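Local coordinates for gram-negative insecticidal protein (Chromobacterium piscinae, PDB 6FBM) that is an insecticidal toxin of the MACPF and beta-tripod families and probably acts by forming pores in membranes, at residues Gln115-Ile119 / Phe378-Val382; Leu318-Pro324 / His370-Lys375; Leu383-Trp389 / Leu434-Val440; Tyr415-Asp420 / Gly503-Val508; Arg180-Ser184 / Ser205-Leu209. All coordinates share one frame; numbering follows the deposited sequence.

Interactions 1 to 4 form one connected cluster, and interaction 5 stands apart. Interaction 1 joins the MACPF domain to the C-terminal region: a MACPF loop meets the loop leading into strand 383-384 of interaction 3. V382 packs on L318 of interaction 2, with V382 CG2 and L318 CD2 3.4 Å apart. G381 O of interaction 1 lies 2.8 Å from Y415 OH of interaction 4, a probable hydrogen bond. Interactions 3 and 4 share a sheet, and their centres are about 11 Å apart. L383 and L318 tie interaction 3 to interaction 2. The centre of interaction 5 is about 23 Å from that of interaction 1 and about 41 Å from that of interaction 2.

Interaction 1 (Gln115-Ile119 / Phe378-Val382); sequences QLTEI and FDLGV
Two irregular loops meet without strand pairing, the CA atoms of L116 and F378 8.2 Å apart and those of E118 and L380 6.6 Å apart. This is a loop-to-loop interface between the MACPF domain and the C-terminal region, which is probably the beta-tripod part of the toxin. L116 follows helix 111-115. Its CD2 sits over one face of the F378 ring, displaced from the centre, 4.0 Å from the ring centroid and 22° off the normal, a CH-pi contact. The other branch, CD1, reaches L380 CD2.

L380 is the central apolar group. Its CD1 rests 3.5 Å from T117 O and also touches E118 CG, while its CD2 meets I119 CD1 as the two side chains cross at about a right angle. E118 bends at chi2 (-66°), and its CG packs 3.7 Å from V382 CG1. The aliphatic part of the glutamate therefore does the packing. Its carboxylate turns to S443, whose OG is hydrogen-bonded to OE2. The L380 backbone N is held by D376 OD1, which ties this loop to the end of strand 373-376. One water joins the two backbones, donating to E118 O at 2.6 Å and to L380 O at 2.9 Å.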
# COMPACT_ATOMS: atom_id res chain seq x y z
N GLN A 115 28.42 -33.59 -19.47
CA GLN A 115 29.12 -34.43 -20.42
C GLN A 115 30.51 -34.86 -19.92
O GLN A 115 30.99 -35.93 -20.27
CB GLN A 115 29.26 -33.71 -21.76
CG GLN A 115 27.96 -33.26 -22.37
CD GLN A 115 28.19 -32.65 -23.76
OE1 GLN A 115 28.12 -33.35 -24.79
NE2 GLN A 115 28.40 -31.34 -23.80
N LEU A 116 31.16 -34.02 -19.12
CA LEU A 116 32.43 -34.42 -18.53
C LEU A 116 32.31 -35.66 -17.65
O LEU A 116 31.26 -35.98 -17.10
CB LEU A 116 33.07 -33.28 -17.73
CG LEU A 116 33.66 -32.18 -18.60
CD1 LEU A 116 34.26 -31.09 -17.71
CD2 LEU A 116 34.73 -32.78 -19.56
N THR A 117 33.42 -36.34 -17.54
CA THR A 117 33.54 -37.52 -16.73
C THR A 117 34.37 -37.10 -15.51
O THR A 117 34.85 -35.96 -15.46
CB THR A 117 34.10 -38.67 -17.59
OG1 THR A 117 33.80 -39.92 -16.99
CG2 THR A 117 35.57 -38.58 -17.81
N GLU A 118 34.45 -37.94 -14.48
CA GLU A 118 35.09 -37.56 -13.21
C GLU A 118 34.42 -36.39 -12.45
O GLU A 118 35.04 -35.75 -11.58
CB GLU A 118 36.59 -37.20 -13.40
CG GLU A 118 37.44 -38.18 -14.18
CD GLU A 118 37.62 -39.51 -13.50
OE1 GLU A 118 37.15 -39.72 -12.35
OE2 GLU A 118 38.26 -40.37 -14.15
N ILE A 119 33.15 -36.10 -12.80
CA ILE A 119 32.35 -35.09 -12.12
C ILE A 119 31.39 -35.86 -11.23
O ILE A 119 30.81 -36.90 -11.63
CB ILE A 119 31.56 -34.24 -13.10
CG1 ILE A 119 32.49 -33.54 -14.10
CG2 ILE A 119 30.68 -33.22 -12.38
CD1 ILE A 119 33.36 -32.45 -13.53
N PHE A 378 40.70 -30.90 -19.20
CA PHE A 378 39.51 -30.36 -18.56
C PHE A 378 39.70 -30.05 -17.07
O PHE A 378 38.73 -29.74 -16.39
CB PHE A 378 38.36 -31.34 -18.77
CG PHE A 378 38.22 -31.79 -20.19
CD1 PHE A 378 37.80 -30.90 -21.16
CD2 PHE A 378 38.54 -33.06 -20.56
CE1 PHE A 378 37.71 -31.27 -22.48
CE2 PHE A 378 38.46 -33.47 -21.89
CZ PHE A 378 38.03 -32.56 -22.86
N ASP A 379 40.94 -30.16 -16.58
CA ASP A 379 41.31 -29.76 -15.23
C ASP A 379 40.46 -30.51 -14.22
O ASP A 379 39.84 -29.93 -13.33
CB ASP A 379 41.18 -28.23 -15.06
CG ASP A 379 41.67 -27.71 -13.73
OD1 ASP A 379 42.59 -28.31 -13.13
OD2 ASP A 379 41.10 -26.69 -13.28
N LEU A 380 40.38 -31.82 -14.42
CA LEU A 380 39.59 -32.70 -13.57
C LEU A 380 40.33 -33.24 -12.37
O LEU A 380 39.72 -33.92 -11.57
CB LEU A 380 39.12 -33.89 -14.40
CG LEU A 380 38.32 -33.58 -15.64
CD1 LEU A 380 38.03 -34.82 -16.43
CD2 LEU A 380 37.04 -32.88 -15.26
N GLY A 381 41.62 -32.97 -12.26
CA GLY A 381 42.49 -33.60 -11.25
C GLY A 381 42.78 -35.07 -11.47
O GLY A 381 43.07 -35.79 -10.51
N VAL A 382 42.71 -35.53 -12.72
CA VAL A 382 43.12 -36.92 -13.05
C VAL A 382 44.62 -37.17 -13.01
O VAL A 382 45.06 -38.31 -12.86
CB VAL A 382 42.58 -37.39 -14.42
CG1 VAL A 382 41.07 -37.46 -14.42
CG2 VAL A 382 43.04 -36.48 -15.54
O HOH W 1 37.21 -34.78 -10.42

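Interaction 2 (Leu318-Pro324 / His370-Lys375); sequences LLMDARP and HAPIFK
P324 packs on I373 and H370. The P324 ring and the I373 side chain run antiparallel to one another, with P324 CB 3.7 Å from I373 CD1. P324 O accepts a hydrogen bond from H370 ND1 at 2.9 Å. The acceptor lies near the imidazole plane, but the bond is bent (137° at the hydrogen); it favours this ring rotation. R323 CA sits over a face of that ring, a CH-pi contact.

F374 lies alongside M320, both side chains pointing the same way. M320 SD is 3.4 Å from F374 CE1, an oblique Met-aromatic contact. M320 CG lies anti to the backbone N (chi1 -168°) and the chain stays extended to SD, which lays it along the F374 ring. The backbones form an antiparallel beta pair, with L319-K375 and D321-I373 as hydrogen-bonded pairs and M320-F374 as the non-hydrogen-bonded pair between them. Strands 318-321 and 373-376 are the inner two of a four-stranded mixed sheet, flanked by 513-515 and 352-354.

K375 gives its N to L319 O at 2.8 Å and takes L319 N on its own O at 3.0 Å. Its CB packs on L319 CB on the opposite face from F374. K375 NZ is hydrogen-bonded to N350 O.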
# COMPACT_ATOMS: atom_id res chain seq x y z
N LEU A 318 42.58 -37.31 -21.02
CA LEU A 318 44.00 -37.04 -21.05
C LEU A 318 44.40 -36.75 -22.47
O LEU A 318 44.18 -37.55 -23.36
CB LEU A 318 44.77 -38.23 -20.49
CG LEU A 318 44.60 -38.49 -19.00
CD1 LEU A 318 45.32 -39.77 -18.57
CD2 LEU A 318 45.10 -37.31 -18.17
N LEU A 319 44.98 -35.58 -22.65
CA LEU A 319 45.52 -35.17 -23.92
C LEU A 319 46.95 -35.66 -23.96
O LEU A 319 47.79 -35.23 -23.17
CB LEU A 319 45.46 -33.65 -23.98
CG LEU A 319 45.84 -32.91 -25.26
CD1 LEU A 319 45.04 -33.37 -26.45
CD2 LEU A 319 45.70 -31.42 -25.02
N MET A 320 47.22 -36.58 -24.89
CA MET A 320 48.56 -37.17 -25.07
C MET A 320 49.38 -36.49 -26.17
O MET A 320 48.89 -36.13 -27.25
CB MET A 320 48.42 -38.64 -25.41
CG MET A 320 49.72 -39.40 -25.33
SD MET A 320 49.46 -41.18 -25.46
CE MET A 320 48.83 -41.34 -27.14
N ASP A 321 50.66 -36.34 -25.88
CA ASP A 321 51.67 -36.06 -26.88
C ASP A 321 52.62 -37.26 -26.82
O ASP A 321 53.37 -37.42 -25.86
CB ASP A 321 52.36 -34.74 -26.54
CG ASP A 321 53.52 -34.43 -27.47
OD1 ASP A 321 53.85 -35.29 -28.31
OD2 ASP A 321 54.13 -33.37 -27.31
N ALA A 322 52.54 -38.13 -27.85
CA ALA A 322 53.28 -39.40 -27.85
C ALA A 322 54.74 -39.26 -28.28
O ALA A 322 55.52 -40.18 -28.04
CB ALA A 322 52.57 -40.44 -28.73
N ARG A 323 55.11 -38.13 -28.91
CA ARG A 323 56.47 -37.93 -29.41
C ARG A 323 57.04 -36.59 -28.89
O ARG A 323 57.40 -35.71 -29.68
CB ARG A 323 56.52 -37.95 -30.95
CG ARG A 323 55.94 -39.18 -31.69
CD ARG A 323 55.84 -38.81 -33.16
NE ARG A 323 55.32 -39.88 -34.03
CZ ARG A 323 54.03 -40.24 -34.15
NH1 ARG A 323 53.06 -39.66 -33.44
NH2 ARG A 323 53.70 -41.22 -35.01
N PRO A 324 57.16 -36.43 -27.55
CA PRO A 324 57.81 -35.24 -27.06
C PRO A 324 59.34 -35.33 -27.20
O PRO A 324 59.87 -36.43 -27.46
CB PRO A 324 57.41 -35.23 -25.58
CG PRO A 324 57.35 -36.67 -25.22
CD PRO A 324 56.82 -37.36 -26.45
N HIS A 370 60.05 -42.92 -27.53
CA HIS A 370 59.47 -41.80 -26.84
C HIS A 370 58.61 -42.28 -25.68
O HIS A 370 57.91 -43.27 -25.78
CB HIS A 370 58.64 -40.96 -27.82
CG HIS A 370 59.47 -40.29 -28.86
ND1 HIS A 370 60.00 -39.03 -28.70
CD2 HIS A 370 59.87 -40.72 -30.09
CE1 HIS A 370 60.68 -38.70 -29.79
NE2 HIS A 370 60.61 -39.71 -30.64
N ALA A 371 58.69 -41.54 -24.58
CA ALA A 371 57.79 -41.68 -23.45
C ALA A 371 56.73 -40.62 -23.61
O ALA A 371 57.04 -39.45 -23.67
CB ALA A 371 58.53 -41.49 -22.14
N PRO A 372 55.45 -41.03 -23.64
CA PRO A 372 54.42 -40.03 -23.80
C PRO A 372 54.27 -39.10 -22.56
O PRO A 372 54.66 -39.45 -21.43
CB PRO A 372 53.17 -40.86 -24.02
CG PRO A 372 53.42 -42.14 -23.32
CD PRO A 372 54.89 -42.38 -23.35
N ILE A 373 53.75 -37.92 -22.82
CA ILE A 373 53.36 -36.97 -21.79
C ILE A 373 51.88 -36.66 -21.95
O ILE A 373 51.33 -36.78 -23.03
CB ILE A 373 54.24 -35.69 -21.79
CG1 ILE A 373 54.22 -34.97 -23.14
CG2 ILE A 373 55.66 -36.08 -21.41
CD1 ILE A 373 55.08 -33.73 -23.20
N PHE A 374 51.24 -36.35 -20.84
CA PHE A 374 49.78 -36.23 -20.78
C PHE A 374 49.39 -34.94 -20.10
O PHE A 374 50.08 -34.47 -19.20
CB PHE A 374 49.19 -37.41 -20.02
CG PHE A 374 49.49 -38.73 -20.65
CD1 PHE A 374 48.66 -39.25 -21.62
CD2 PHE A 374 50.56 -39.47 -20.25
CE1 PHE A 374 48.91 -40.48 -22.19
CE2 PHE A 374 50.83 -40.72 -20.82
CZ PHE A 374 49.99 -41.23 -21.78
N LYS A 375 48.30 -34.36 -20.57
CA LYS A 375 47.79 -33.11 -20.04
C LYS A 375 46.36 -33.31 -19.54
O LYS A 375 45.54 -33.92 -20.23
CB LYS A 375 47.84 -32.03 -21.10
CG LYS A 375 47.15 -30.74 -20.67
CD LYS A 375 47.48 -29.59 -21.62
CE LYS A 375 46.72 -28.33 -21.22
NZ LYS A 375 47.45 -27.12 -21.68

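Interaction 3 (Leu383-Trp389 / Leu434-Val440); sequences LKAPVGW and LPDYVCV
W389 points the edge of its six-membered ring at the face of Y437, a T-shaped (edge-to-face) pair. The centroids are 4.7 Å apart and the planes are turned 61° from each other. W389 CH2 sits over the centre of the phenol ring, 3.5 Å above its plane. It also touches L434 CD1. The Y437 side chain leaves with CG anti to the backbone N (chi1 -169°), which carries the ring across to the tryptophan. P386 crosses Y437 obliquely, its CG 3.9 Å from Y437 CD1, and its CB lies against C439 SG.

At the other end L383 and V440 run side by side, with L383 CD2 3.7 Å from V440 CG2. The same CD2 meets V438 CG2. Here the backbones pair as the edge of an antiparallel sheet, strand 383-384 beside 439-441. K384 N bonds to C439 O at 3.0 Å, and C439 N bonds back to K384 O at 2.8 Å.

The side chains meet mainly through apolar and aromatic groups, and P386 CD also lies against Y437 O. The directional hold comes from the K384-C439 backbone pair. Y437 OH bonds to G419 O, which should fix the ring that receives W389.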
# COMPACT_ATOMS: atom_id res chain seq x y z
N LEU A 383 45.39 -36.09 -13.20
CA LEU A 383 46.82 -36.09 -12.97
C LEU A 383 47.05 -35.37 -11.68
O LEU A 383 46.51 -34.28 -11.47
CB LEU A 383 47.55 -35.35 -14.09
CG LEU A 383 47.35 -35.92 -15.50
CD1 LEU A 383 48.11 -35.08 -16.51
CD2 LEU A 383 47.75 -37.39 -15.58
N LYS A 384 47.85 -35.97 -10.82
CA LYS A 384 48.24 -35.35 -9.57
C LYS A 384 49.66 -35.72 -9.27
O LYS A 384 50.05 -36.86 -9.51
CB LYS A 384 47.32 -35.85 -8.45
CG LYS A 384 47.42 -35.06 -7.18
CD LYS A 384 46.38 -35.47 -6.18
CE LYS A 384 46.52 -34.53 -4.98
NZ LYS A 384 45.49 -34.87 -4.01
N ALA A 385 50.44 -34.78 -8.75
CA ALA A 385 51.84 -35.07 -8.36
C ALA A 385 51.93 -36.23 -7.35
O ALA A 385 51.01 -36.46 -6.55
CB ALA A 385 52.52 -33.83 -7.78
N PRO A 386 53.06 -36.97 -7.39
CA PRO A 386 53.31 -38.00 -6.38
C PRO A 386 53.52 -37.39 -5.02
O PRO A 386 53.92 -36.25 -4.93
CB PRO A 386 54.58 -38.68 -6.88
CG PRO A 386 55.28 -37.68 -7.71
CD PRO A 386 54.20 -36.86 -8.33
N VAL A 387 53.23 -38.14 -3.97
CA VAL A 387 53.51 -37.65 -2.60
C VAL A 387 54.95 -37.83 -2.21
O VAL A 387 55.44 -37.23 -1.28
CB VAL A 387 52.58 -38.27 -1.53
CG1 VAL A 387 51.13 -37.94 -1.91
CG2 VAL A 387 52.82 -39.75 -1.32
N GLY A 388 55.65 -38.70 -2.92
CA GLY A 388 57.07 -38.90 -2.69
C GLY A 388 57.64 -39.99 -3.56
O GLY A 388 56.98 -40.48 -4.48
N TRP A 389 58.87 -40.38 -3.24
CA TRP A 389 59.56 -41.39 -3.98
C TRP A 389 60.23 -42.40 -3.05
O TRP A 389 60.85 -42.03 -2.07
CB TRP A 389 60.60 -40.73 -4.86
CG TRP A 389 60.06 -39.81 -5.89
CD1 TRP A 389 59.77 -38.50 -5.72
CD2 TRP A 389 59.78 -40.10 -7.26
NE1 TRP A 389 59.32 -37.95 -6.89
CE2 TRP A 389 59.32 -38.91 -7.86
CE3 TRP A 389 59.85 -41.26 -8.04
CZ2 TRP A 389 58.94 -38.84 -9.18
CZ3 TRP A 389 59.48 -41.19 -9.38
CH2 TRP A 389 59.04 -39.99 -9.93
N LEU A 434 61.68 -34.10 -10.46
CA LEU A 434 60.90 -34.04 -11.68
C LEU A 434 59.63 -33.30 -11.33
O LEU A 434 58.60 -33.94 -11.09
CB LEU A 434 60.57 -35.44 -12.16
CG LEU A 434 61.76 -36.33 -12.53
CD1 LEU A 434 61.28 -37.77 -12.73
CD2 LEU A 434 62.50 -35.81 -13.76
N PRO A 435 59.67 -31.95 -11.34
CA PRO A 435 58.49 -31.19 -10.95
C PRO A 435 57.23 -31.53 -11.74
O PRO A 435 56.15 -31.41 -11.21
CB PRO A 435 58.89 -29.71 -11.19
CG PRO A 435 60.38 -29.71 -11.34
CD PRO A 435 60.74 -31.07 -11.87
N ASP A 436 57.39 -31.99 -12.97
CA ASP A 436 56.26 -32.26 -13.85
C ASP A 436 55.93 -33.74 -13.96
O ASP A 436 55.17 -34.15 -14.83
CB ASP A 436 56.51 -31.65 -15.24
CG ASP A 436 56.65 -30.12 -15.23
OD1 ASP A 436 56.14 -29.45 -14.27
OD2 ASP A 436 57.24 -29.60 -16.21
N TYR A 437 56.46 -34.57 -13.05
CA TYR A 437 56.01 -35.96 -12.93
C TYR A 437 54.67 -36.00 -12.21
O TYR A 437 54.48 -35.34 -11.18
CB TYR A 437 57.02 -36.82 -12.17
CG TYR A 437 56.74 -38.31 -12.23
CD1 TYR A 437 55.84 -38.90 -11.37
CD2 TYR A 437 57.40 -39.12 -13.15
CE1 TYR A 437 55.58 -40.27 -11.43
CE2 TYR A 437 57.15 -40.49 -13.21
CZ TYR A 437 56.26 -41.06 -12.33
OH TYR A 437 56.01 -42.41 -12.38
N VAL A 438 53.76 -36.82 -12.75
CA VAL A 438 52.48 -37.03 -12.14
C VAL A 438 52.11 -38.48 -12.13
O VAL A 438 52.60 -39.28 -12.95
CB VAL A 438 51.35 -36.23 -12.85
CG1 VAL A 438 51.62 -34.75 -12.74
CG2 VAL A 438 51.21 -36.65 -14.31
N CYS A 439 51.22 -38.81 -11.20
CA CYS A 439 50.50 -40.06 -11.20
C CYS A 439 49.14 -39.81 -11.81
O CYS A 439 48.71 -38.67 -11.93
CB CYS A 439 50.35 -40.56 -9.77
SG CYS A 439 51.93 -40.84 -9.01
N VAL A 440 48.48 -40.89 -12.19
CA VAL A 440 47.25 -40.86 -12.93
C VAL A 440 46.20 -41.50 -12.05
O VAL A 440 46.50 -42.47 -11.36
CB VAL A 440 47.40 -41.63 -14.25
CG1 VAL A 440 46.10 -41.57 -15.08
CG2 VAL A 440 48.55 -41.01 -15.06

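Interaction 4 (Tyr415-Asp420 / Gly503-Val508); sequences YRALGD and GSIACV
R416 reaches G503 through a first torsion that sets CG beside the backbone N (chi1 -58°) and a bend at chi2 (-77°). This folds the guanidinium over the glycine, whose CA lies 3.6 Å above one face, away from its centre. R416 NH1 turns back to its neighbour and donates to Y415 O at 2.9 Å. That donor stands above the carbonyl plane, well away from a lone pair, while the oxygen lies in the guanidinium plane. The aliphatic start of the arginine is used too, its CB 3.6 Å from A506 CB. A water accepts from G503 N and donates to I505 O, with a weak link to R416 NE.

A417 carries both backbone bonds. Its N donates to S504 O at 2.9 Å. A506 N donates to A417 O at 2.8 Å, approaching nearly in line with the C=O bond. I505 CD1 packs 3.8 Å from A417 CB and also touches D420 OD1. The D420 carboxylate has other partners, with OD2 bound to R408 NH2 and G485 N. L418 sends CD1 to V508 CB, 3.7 Å away, and CD2 to A506 O.

The end-to-end directions of the segments are 81° apart, consistent with pairing limited to a single bridge at A417 and I505. It is an isolated beta bridge, joining the sheet of 415-416 to the sheet of 445-447 and 506-508 in what is probably the beta-tripod region.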
# COMPACT_ATOMS: atom_id res chain seq x y z
N TYR A 415 45.58 -42.77 -6.80
CA TYR A 415 46.33 -42.63 -8.06
C TYR A 415 47.38 -43.74 -8.25
O TYR A 415 47.62 -44.54 -7.36
CB TYR A 415 46.98 -41.26 -8.11
CG TYR A 415 46.01 -40.13 -8.07
CD1 TYR A 415 45.34 -39.79 -6.89
CD2 TYR A 415 45.75 -39.35 -9.22
CE1 TYR A 415 44.44 -38.74 -6.85
CE2 TYR A 415 44.84 -38.29 -9.18
CZ TYR A 415 44.20 -38.00 -8.01
OH TYR A 415 43.33 -36.96 -7.98
N ARG A 416 47.97 -43.79 -9.44
CA ARG A 416 48.95 -44.82 -9.79
C ARG A 416 50.06 -44.21 -10.61
O ARG A 416 49.84 -43.29 -11.37
CB ARG A 416 48.30 -45.88 -10.69
CG ARG A 416 47.09 -46.57 -10.11
CD ARG A 416 47.52 -47.61 -9.10
NE ARG A 416 46.32 -48.27 -8.61
CZ ARG A 416 45.50 -47.81 -7.67
NH1 ARG A 416 45.75 -46.68 -7.04
NH2 ARG A 416 44.42 -48.51 -7.38
N ALA A 417 51.26 -44.76 -10.45
CA ALA A 417 52.40 -44.37 -11.29
C ALA A 417 52.48 -45.31 -12.50
O ALA A 417 52.12 -46.48 -12.42
CB ALA A 417 53.68 -44.40 -10.49
N LEU A 418 52.91 -44.76 -13.63
CA LEU A 418 52.98 -45.51 -14.88
C LEU A 418 54.39 -45.98 -15.24
O LEU A 418 54.54 -46.90 -16.05
CB LEU A 418 52.44 -44.67 -16.02
CG LEU A 418 51.03 -44.08 -15.82
CD1 LEU A 418 50.51 -43.51 -17.14
CD2 LEU A 418 50.05 -45.12 -15.27
N GLY A 419 55.41 -45.39 -14.61
CA GLY A 419 56.78 -45.81 -14.83
C GLY A 419 57.74 -45.36 -13.77
O GLY A 419 57.56 -44.31 -13.17
N ASP A 420 58.79 -46.15 -13.57
CA ASP A 420 59.84 -45.80 -12.63
C ASP A 420 60.86 -44.88 -13.26
O ASP A 420 60.86 -44.67 -14.46
CB ASP A 420 60.49 -47.06 -12.07
CG ASP A 420 59.55 -47.88 -11.21
OD1 ASP A 420 58.59 -47.33 -10.65
OD2 ASP A 420 59.77 -49.09 -11.09
N GLY A 503 48.06 -51.49 -6.98
CA GLY A 503 47.86 -50.37 -6.06
C GLY A 503 48.90 -49.26 -6.15
O GLY A 503 48.69 -48.20 -5.60
N SER A 504 50.01 -49.51 -6.83
CA SER A 504 51.13 -48.57 -6.93
C SER A 504 51.45 -48.20 -8.38
O SER A 504 51.50 -47.04 -8.73
CB SER A 504 52.35 -49.19 -6.29
OG SER A 504 52.22 -49.20 -4.89
N ILE A 505 51.69 -49.21 -9.20
CA ILE A 505 52.00 -49.03 -10.60
C ILE A 505 50.83 -49.52 -11.40
O ILE A 505 50.19 -50.50 -11.03
CB ILE A 505 53.27 -49.81 -11.01
CG1 ILE A 505 54.51 -49.26 -10.30
CG2 ILE A 505 53.47 -49.82 -12.53
CD1 ILE A 505 54.95 -47.91 -10.85
N ALA A 506 50.57 -48.85 -12.52
CA ALA A 506 49.52 -49.25 -13.43
C ALA A 506 49.85 -48.86 -14.86
O ALA A 506 50.91 -48.27 -15.13
CB ALA A 506 48.20 -48.64 -13.00
N CYS A 507 48.97 -49.24 -15.78
CA CYS A 507 49.02 -48.80 -17.17
C CYS A 507 47.78 -47.97 -17.48
O CYS A 507 46.71 -48.22 -16.93
CB CYS A 507 49.07 -49.99 -18.11
SG CYS A 507 50.42 -51.11 -17.78
N VAL A 508 47.94 -47.02 -18.40
CA VAL A 508 46.89 -46.06 -18.69
C VAL A 508 46.06 -46.56 -19.86
O VAL A 508 46.60 -46.91 -20.91
CB VAL A 508 47.46 -44.64 -18.93
CG1 VAL A 508 48.40 -44.54 -20.15
CG2 VAL A 508 46.33 -43.63 -19.00
O HOH W 2 47.68 -50.89 -9.81

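Interaction 5 (Arg180-Ser184 / Ser205-Leu209); sequences RLDYS and SYKAL
Y183 and Y206 lead a buried strand-to-helix packing contact inside the MACPF domain, where helix 198-209 lies on one face of the curled antiparallel sheet. Strand 180-184 and helix 205-209 have axes 10.2 Å apart, and their directions differ by 129°. Side chains fill most of the gap, and the helix backbone at Y206 also touches the Y183 ring.

Y183 and Y206 carry most of the contact. Y183 CG is anti to the backbone N (chi1 -176°), and the ring extends to the helix. Y183 OH and S205 OG are hydrogen-bonded at 2.6 Å. S205 OG is also bonded to R229 NE, so this buried hydroxyl has two polar partners.

The two tyrosine side chains pass each other head to tail. Y206 CB lies over a face of the Y183 ring, 4.0 Å from its centroid, a CH-pi contact. Y183 CB touches Y206 CD1 at 3.6 Å. The rings themselves are oblique, planes at 55°. L209 CD2 comes in near Y183 CE1, 3.5 Å away.

L181 crosses Y206 at about a right angle, with CD1 near the plane of the ring at its edge, 3.5 Å from Y206 OH. That hydroxyl is bonded to E126 OE2, on strand 120-134.

Helix 198-209 lies in the chain between strands 179-187 and 232-239. In MACPF proteins helical clusters at such places are known to unfurl into membrane hairpins, and this one may do so. F228 and R229 of helix 220-230 touch Y183, F259 of helix 255-269 lies on L181 and Y206, and strands 120-134 and 232-239 pair with strand 179-187.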
# COMPACT_ATOMS: atom_id res chain seq x y z
N ARG A 180 10.95 -24.98 -1.92
CA ARG A 180 12.06 -25.93 -1.97
C ARG A 180 13.30 -25.20 -2.42
O ARG A 180 13.21 -24.37 -3.34
CB ARG A 180 11.76 -26.99 -3.02
CG ARG A 180 12.71 -28.17 -3.01
CD ARG A 180 12.27 -29.25 -3.99
NE ARG A 180 12.82 -29.01 -5.31
CZ ARG A 180 12.17 -28.85 -6.46
NH1 ARG A 180 10.85 -28.87 -6.55
NH2 ARG A 180 12.87 -28.67 -7.57
N LEU A 181 14.45 -25.52 -1.83
CA LEU A 181 15.72 -25.08 -2.39
C LEU A 181 16.49 -26.28 -2.88
O LEU A 181 16.55 -27.30 -2.20
CB LEU A 181 16.53 -24.34 -1.35
CG LEU A 181 15.94 -23.01 -0.87
CD1 LEU A 181 16.90 -22.37 0.10
CD2 LEU A 181 15.63 -22.06 -2.02
N ASP A 182 17.07 -26.15 -4.08
CA ASP A 182 17.91 -27.14 -4.72
C ASP A 182 19.31 -26.59 -4.79
O ASP A 182 19.57 -25.66 -5.55
CB ASP A 182 17.45 -27.40 -6.13
CG ASP A 182 16.16 -28.17 -6.18
OD1 ASP A 182 15.70 -28.61 -5.13
OD2 ASP A 182 15.58 -28.33 -7.27
N TYR A 183 20.21 -27.14 -3.98
CA TYR A 183 21.61 -26.77 -3.99
C TYR A 183 22.27 -27.83 -4.80
O TYR A 183 22.51 -28.94 -4.31
CB TYR A 183 22.10 -26.74 -2.55
CG TYR A 183 23.52 -26.28 -2.32
CD1 TYR A 183 23.87 -24.95 -2.45
CD2 TYR A 183 24.48 -27.16 -1.86
CE1 TYR A 183 25.16 -24.54 -2.20
CE2 TYR A 183 25.76 -26.74 -1.59
CZ TYR A 183 26.10 -25.43 -1.75
OH TYR A 183 27.37 -25.03 -1.48
N SER A 184 22.53 -27.53 -6.06
CA SER A 184 23.05 -28.55 -6.99
C SER A 184 24.52 -28.29 -7.32
O SER A 184 24.92 -27.15 -7.60
CB SER A 184 22.20 -28.61 -8.26
OG SER A 184 22.36 -27.45 -9.03
N SER A 205 27.88 -27.63 3.36
CA SER A 205 28.03 -26.38 2.63
C SER A 205 26.67 -25.70 2.52
O SER A 205 26.54 -24.50 2.83
CB SER A 205 28.63 -26.62 1.26
OG SER A 205 28.82 -25.39 0.59
N TYR A 206 25.64 -26.47 2.13
CA TYR A 206 24.29 -25.93 2.05
C TYR A 206 23.86 -25.40 3.41
O TYR A 206 23.42 -24.27 3.52
CB TYR A 206 23.27 -26.97 1.53
CG TYR A 206 21.86 -26.46 1.66
CD1 TYR A 206 21.36 -25.52 0.76
CD2 TYR A 206 21.05 -26.86 2.73
CE1 TYR A 206 20.08 -25.02 0.92
CE2 TYR A 206 19.77 -26.36 2.88
CZ TYR A 206 19.30 -25.45 1.99
OH TYR A 206 18.05 -24.96 2.15
N LYS A 207 24.00 -26.21 4.45
CA LYS A 207 23.55 -25.80 5.80
C LYS A 207 24.26 -24.59 6.37
O LYS A 207 23.65 -23.83 7.09
CB LYS A 207 23.63 -26.97 6.79
CG LYS A 207 22.52 -27.95 6.55
CD LYS A 207 22.57 -29.11 7.54
CE LYS A 207 21.35 -30.00 7.34
NZ LYS A 207 21.57 -31.31 8.02
N ALA A 208 25.53 -24.41 6.05
CA ALA A 208 26.27 -23.21 6.47
C ALA A 208 25.79 -22.00 5.71
O ALA A 208 25.71 -20.89 6.26
CB ALA A 208 27.76 -23.39 6.27
N LEU A 209 25.46 -22.21 4.45
CA LEU A 209 25.01 -21.15 3.57
C LEU A 209 23.73 -20.51 4.05
O LEU A 209 23.62 -19.29 4.10
CB LEU A 209 24.81 -21.74 2.18
CG LEU A 209 24.75 -20.84 1.01
CD1 LEU A 209 25.94 -19.91 0.91
CD2 LEU A 209 24.73 -21.74 -0.22